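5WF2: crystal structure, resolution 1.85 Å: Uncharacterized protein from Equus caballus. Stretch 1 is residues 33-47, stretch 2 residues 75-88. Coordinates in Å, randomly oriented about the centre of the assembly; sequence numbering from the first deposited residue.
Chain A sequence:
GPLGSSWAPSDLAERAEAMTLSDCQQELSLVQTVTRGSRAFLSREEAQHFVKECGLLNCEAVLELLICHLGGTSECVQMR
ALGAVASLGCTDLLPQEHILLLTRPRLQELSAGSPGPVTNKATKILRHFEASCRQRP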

# COMPACT_ATOMS: atom_id res chain seq x y z
N THR A 33 -10.48 -6.08 -0.42
CA THR A 33 -10.45 -6.87 -1.64
C THR A 33 -9.03 -7.10 -2.12
O THR A 33 -8.62 -8.24 -2.39
CB THR A 33 -11.27 -6.18 -2.75
OG1 THR A 33 -12.66 -6.38 -2.52
CG2 THR A 33 -10.94 -6.71 -4.14
N VAL A 34 -8.25 -6.03 -2.23
CA VAL A 34 -6.96 -6.17 -2.88
C VAL A 34 -6.00 -7.00 -2.04
O VAL A 34 -5.08 -7.63 -2.59
CB VAL A 34 -6.38 -4.78 -3.20
CG1 VAL A 34 -5.86 -4.12 -1.97
CG2 VAL A 34 -5.32 -4.93 -4.25
N THR A 35 -6.18 -7.03 -0.72
CA THR A 35 -5.26 -7.74 0.16
C THR A 35 -5.64 -9.19 0.42
O THR A 35 -4.84 -9.92 0.98
CB THR A 35 -5.09 -7.05 1.52
OG1 THR A 35 -6.33 -6.94 2.24
CG2 THR A 35 -4.47 -5.67 1.36
N ARG A 36 -6.83 -9.63 0.03
CA ARG A 36 -7.16 -11.03 0.24
C ARG A 36 -6.68 -11.84 -0.97
O ARG A 36 -6.67 -11.36 -2.10
CB ARG A 36 -8.66 -11.22 0.47
CG ARG A 36 -9.56 -11.11 -0.78
CD ARG A 36 -11.00 -11.61 -0.50
NE ARG A 36 -11.58 -10.98 0.70
CZ ARG A 36 -12.48 -9.99 0.69
NH1 ARG A 36 -12.94 -9.48 -0.46
NH2 ARG A 36 -12.92 -9.50 1.85
N GLY A 37 -6.28 -13.06 -0.72
CA GLY A 37 -5.74 -13.89 -1.77
C GLY A 37 -4.52 -14.63 -1.28
O GLY A 37 -3.89 -14.26 -0.28
N SER A 38 -4.17 -15.69 -1.99
CA SER A 38 -3.13 -16.59 -1.55
C SER A 38 -1.77 -16.30 -2.17
O SER A 38 -0.76 -16.84 -1.71
CB SER A 38 -3.53 -18.03 -1.88
OG SER A 38 -4.04 -18.08 -3.20
N ARG A 39 -1.73 -15.49 -3.22
CA ARG A 39 -0.47 -15.11 -3.87
C ARG A 39 0.03 -13.78 -3.29
O ARG A 39 -0.77 -12.89 -2.99
CB ARG A 39 -0.70 -15.01 -5.38
CG ARG A 39 0.54 -14.71 -6.21
CD ARG A 39 0.40 -15.15 -7.70
NE ARG A 39 0.52 -16.60 -7.87
CZ ARG A 39 0.58 -17.22 -9.05
NH1 ARG A 39 0.55 -16.53 -10.18
NH2 ARG A 39 0.68 -18.54 -9.10
N ALA A 40 1.35 -13.68 -3.11
CA ALA A 40 1.96 -12.49 -2.52
C ALA A 40 2.10 -11.33 -3.50
O ALA A 40 2.42 -10.21 -3.07
CB ALA A 40 3.35 -12.81 -1.99
N PHE A 41 1.89 -11.57 -4.79
CA PHE A 41 1.97 -10.57 -5.84
C PHE A 41 0.59 -10.37 -6.47
O PHE A 41 -0.07 -11.34 -6.85
CB PHE A 41 2.98 -11.00 -6.90
CG PHE A 41 4.29 -11.40 -6.33
CD1 PHE A 41 5.10 -10.47 -5.71
CD2 PHE A 41 4.69 -12.74 -6.36
CE1 PHE A 41 6.31 -10.84 -5.15
CE2 PHE A 41 5.89 -13.13 -5.79
CZ PHE A 41 6.70 -12.17 -5.19
N LEU A 42 0.18 -9.10 -6.61
CA LEU A 42 -1.02 -8.78 -7.36
C LEU A 42 -0.84 -9.18 -8.82
O LEU A 42 0.26 -9.13 -9.37
CB LEU A 42 -1.32 -7.28 -7.27
CG LEU A 42 -1.35 -6.55 -5.91
CD1 LEU A 42 -1.84 -5.13 -6.12
CD2 LEU A 42 -2.21 -7.27 -4.91
N SER A 43 -1.92 -9.64 -9.44
CA SER A 43 -1.90 -9.81 -10.89
C SER A 43 -2.00 -8.47 -11.59
O SER A 43 -2.40 -7.46 -11.01
CB SER A 43 -3.06 -10.70 -11.34
OG SER A 43 -4.29 -10.00 -11.23
N ARG A 44 -1.67 -8.48 -12.87
CA ARG A 44 -1.80 -7.29 -13.69
C ARG A 44 -3.23 -6.77 -13.67
O ARG A 44 -3.46 -5.56 -13.54
CB ARG A 44 -1.36 -7.65 -15.12
CG ARG A 44 -1.39 -6.52 -16.11
CD ARG A 44 -0.58 -6.84 -17.37
NE ARG A 44 -0.22 -5.59 -18.04
CZ ARG A 44 -0.93 -5.00 -19.00
NH1 ARG A 44 -2.06 -5.54 -19.44
NH2 ARG A 44 -0.52 -3.85 -19.53
N GLU A 45 -4.19 -7.69 -13.72
CA GLU A 45 -5.60 -7.34 -13.72
C GLU A 45 -6.00 -6.74 -12.39
O GLU A 45 -6.69 -5.72 -12.35
CB GLU A 45 -6.45 -8.59 -14.03
CG GLU A 45 -5.93 -9.43 -15.26
CD GLU A 45 -4.94 -10.58 -14.90
OE1 GLU A 45 -5.40 -11.71 -14.60
OE2 GLU A 45 -3.70 -10.35 -14.93
N GLU A 46 -5.54 -7.33 -11.29
CA GLU A 46 -5.94 -6.84 -9.98
C GLU A 46 -5.34 -5.47 -9.71
O GLU A 46 -6.01 -4.59 -9.15
CB GLU A 46 -5.49 -7.82 -8.90
CG GLU A 46 -6.26 -9.14 -8.86
CD GLU A 46 -5.55 -10.17 -8.01
OE1 GLU A 46 -4.34 -9.98 -7.73
OE2 GLU A 46 -6.18 -11.16 -7.61
N ALA A 47 -4.09 -5.27 -10.09
CA ALA A 47 -3.46 -3.98 -9.89
C ALA A 47 -4.16 -2.90 -10.71
O ALA A 47 -4.43 -1.80 -10.22
CB ALA A 47 -1.98 -4.06 -10.25
N GLU A 75 1.98 -12.50 6.62
CA GLU A 75 2.98 -12.14 5.64
C GLU A 75 2.36 -11.89 4.27
O GLU A 75 2.77 -10.96 3.56
CB GLU A 75 4.04 -13.24 5.57
CG GLU A 75 5.20 -12.95 4.67
CD GLU A 75 6.18 -14.10 4.57
OE1 GLU A 75 5.79 -15.16 4.04
OE2 GLU A 75 7.34 -13.94 5.02
N CYS A 76 1.37 -12.70 3.88
CA CYS A 76 0.80 -12.55 2.54
C CYS A 76 -0.00 -11.26 2.45
O CYS A 76 0.06 -10.56 1.43
CB CYS A 76 -0.07 -13.75 2.16
SG CYS A 76 -0.43 -13.83 0.41
N VAL A 77 -0.74 -10.91 3.49
CA VAL A 77 -1.50 -9.67 3.44
C VAL A 77 -0.54 -8.48 3.40
O VAL A 77 -0.78 -7.51 2.66
CB VAL A 77 -2.47 -9.58 4.63
CG1 VAL A 77 -2.99 -8.17 4.81
CG2 VAL A 77 -3.66 -10.54 4.43
N GLN A 78 0.56 -8.53 4.16
CA GLN A 78 1.55 -7.46 4.11
C GLN A 78 2.13 -7.32 2.72
O GLN A 78 2.30 -6.20 2.23
CB GLN A 78 2.67 -7.72 5.11
CG GLN A 78 2.31 -7.51 6.57
CD GLN A 78 3.51 -7.71 7.47
OE1 GLN A 78 4.24 -8.69 7.33
NE2 GLN A 78 3.74 -6.77 8.37
N MET A 79 2.45 -8.44 2.07
CA MET A 79 3.03 -8.40 0.73
C MET A 79 2.07 -7.78 -0.27
O MET A 79 2.46 -6.91 -1.06
CB MET A 79 3.45 -9.82 0.29
CG MET A 79 4.70 -10.32 1.00
SD MET A 79 6.22 -9.51 0.48
CE MET A 79 6.38 -10.07 -1.21
N ARG A 80 0.80 -8.17 -0.22
CA ARG A 80 -0.18 -7.62 -1.16
C ARG A 80 -0.44 -6.15 -0.88
O ARG A 80 -0.61 -5.36 -1.82
CB ARG A 80 -1.49 -8.43 -1.11
CG ARG A 80 -1.30 -9.90 -1.59
CD ARG A 80 -2.62 -10.66 -1.59
NE ARG A 80 -3.57 -10.11 -2.54
CZ ARG A 80 -3.64 -10.44 -3.82
NH1 ARG A 80 -2.82 -11.35 -4.30
NH2 ARG A 80 -4.54 -9.87 -4.62
N ALA A 81 -0.49 -5.77 0.39
CA ALA A 81 -0.67 -4.36 0.75
C ALA A 81 0.50 -3.53 0.24
O ALA A 81 0.28 -2.46 -0.32
CB ALA A 81 -0.84 -4.21 2.26
N LEU A 82 1.75 -4.01 0.42
CA LEU A 82 2.92 -3.35 -0.17
C LEU A 82 2.82 -3.26 -1.69
O LEU A 82 3.22 -2.25 -2.29
CB LEU A 82 4.22 -4.05 0.21
CG LEU A 82 4.66 -3.94 1.68
CD1 LEU A 82 5.85 -4.84 1.97
CD2 LEU A 82 5.01 -2.52 2.09
N GLY A 83 2.38 -4.33 -2.34
CA GLY A 83 2.15 -4.27 -3.77
C GLY A 83 1.20 -3.16 -4.16
O GLY A 83 1.42 -2.47 -5.16
N ALA A 84 0.13 -3.00 -3.40
CA ALA A 84 -0.86 -1.98 -3.70
C ALA A 84 -0.26 -0.59 -3.51
O ALA A 84 -0.54 0.31 -4.30
CB ALA A 84 -2.10 -2.15 -2.83
N VAL A 85 0.55 -0.41 -2.46
CA VAL A 85 1.29 0.84 -2.24
C VAL A 85 2.19 1.14 -3.43
O VAL A 85 2.20 2.25 -3.95
CB VAL A 85 2.11 0.77 -0.93
CG1 VAL A 85 3.06 1.99 -0.81
CG2 VAL A 85 1.22 0.68 0.29
N ALA A 86 2.96 0.14 -3.89
CA ALA A 86 3.83 0.33 -5.05
C ALA A 86 3.03 0.72 -6.28
O ALA A 86 3.42 1.64 -7.01
CB ALA A 86 4.65 -0.93 -5.30
N SER A 87 1.92 0.02 -6.55
CA SER A 87 1.09 0.34 -7.71
C SER A 87 0.60 1.76 -7.66
O SER A 87 0.71 2.49 -8.65
CB SER A 87 -0.07 -0.64 -7.83
OG SER A 87 0.41 -1.94 -8.19
N LEU A 88 0.01 2.17 -6.54
CA LEU A 88 -0.44 3.55 -6.41
C LEU A 88 0.72 4.53 -6.53
O LEU A 88 0.57 5.59 -7.13
CB LEU A 88 -1.15 3.72 -5.07
CG LEU A 88 -1.84 5.02 -4.76
CD1 LEU A 88 -2.83 5.41 -5.85
CD2 LEU A 88 -2.58 4.78 -3.46
O HOH W 1 -2.65 -12.21 -7.20

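The contact is a loop wrapped around one buried arginine: Arg80, projecting from the helix of residues 75-88, is held by backbone carbonyls and a carboxylate of residues 33-47, with small apolar contacts around it. The two stretches bury 762 Å² in total, and Arg80 alone has 170 Å² covered by the other stretch, the largest share of any residue.

Its CA-to-CB bond points toward the loop, and the chi angles (m, t, p, then 87°) carry the guanidinium into the loop's curve. Hydrogen-bond geometry supports four direct bonds. NE and NH2 of Arg80 both donate to Val34 O, at 2.9 and 3.1 Å, a forked arrangement with angles of 144° and 135°. Arg80 NH1 donates to Arg39 O at 2.9 Å and a straighter 164°. Arg80 NH2 also reaches Glu46 OE1 at 3.1 Å and 159°, forming a salt bridge that balances the buried charge. These acceptors lie near the guanidinium plane, where its N-H groups point. By contrast, Arg36 O lies 3.4 Å from Arg80 NE but over a face, and the poor angle excludes a hydrogen bond.

The faces are packed as well. Leu42 CD2 covers one, 3.5 Å from Arg80 NH2, while Gly37 CA lies over the opposite one. Glycine suits position 37 on two counts: its phi/psi of 137/161 would jam a CB against the preceding carbonyl, and an ideal CB would sit only 3.3 Å from Arg80 CZ.

Glu46 is itself fixed by the start of its helix. Ser43, at the N-cap, accepts from Glu46 N through its OG at 2.9 Å, and Ser43 N returns a bond to Glu46 OE1 at 3.0 Å. A water ties the same site together, donating to Phe41 O (2.7 Å) and Glu46 OE1 (2.8 Å) and accepting from Arg80 NH1 (3.0 Å).

The backbones also come close at Ala40, whose CA lies 5.2 Å from Cys76 CA; Ala40 CB packs 3.8 Å from Met79 CB. Cys76 SG lies 3.5 Å from Arg39 O and 3.7 Å from Ser38 O, close to the backbone of this loop. Thr35, buried, sets its CG2 4.0 Å from Ala81 CB. Leu42 is m, t; its CD1 comes within 4.0 Å of Ala84 N and 4.4 Å of Ala84 CB, so this one side chain both covers the guanidinium and packs on the helix. At the far end, Ala47 CB meets Ser87 OG at 3.8 Å.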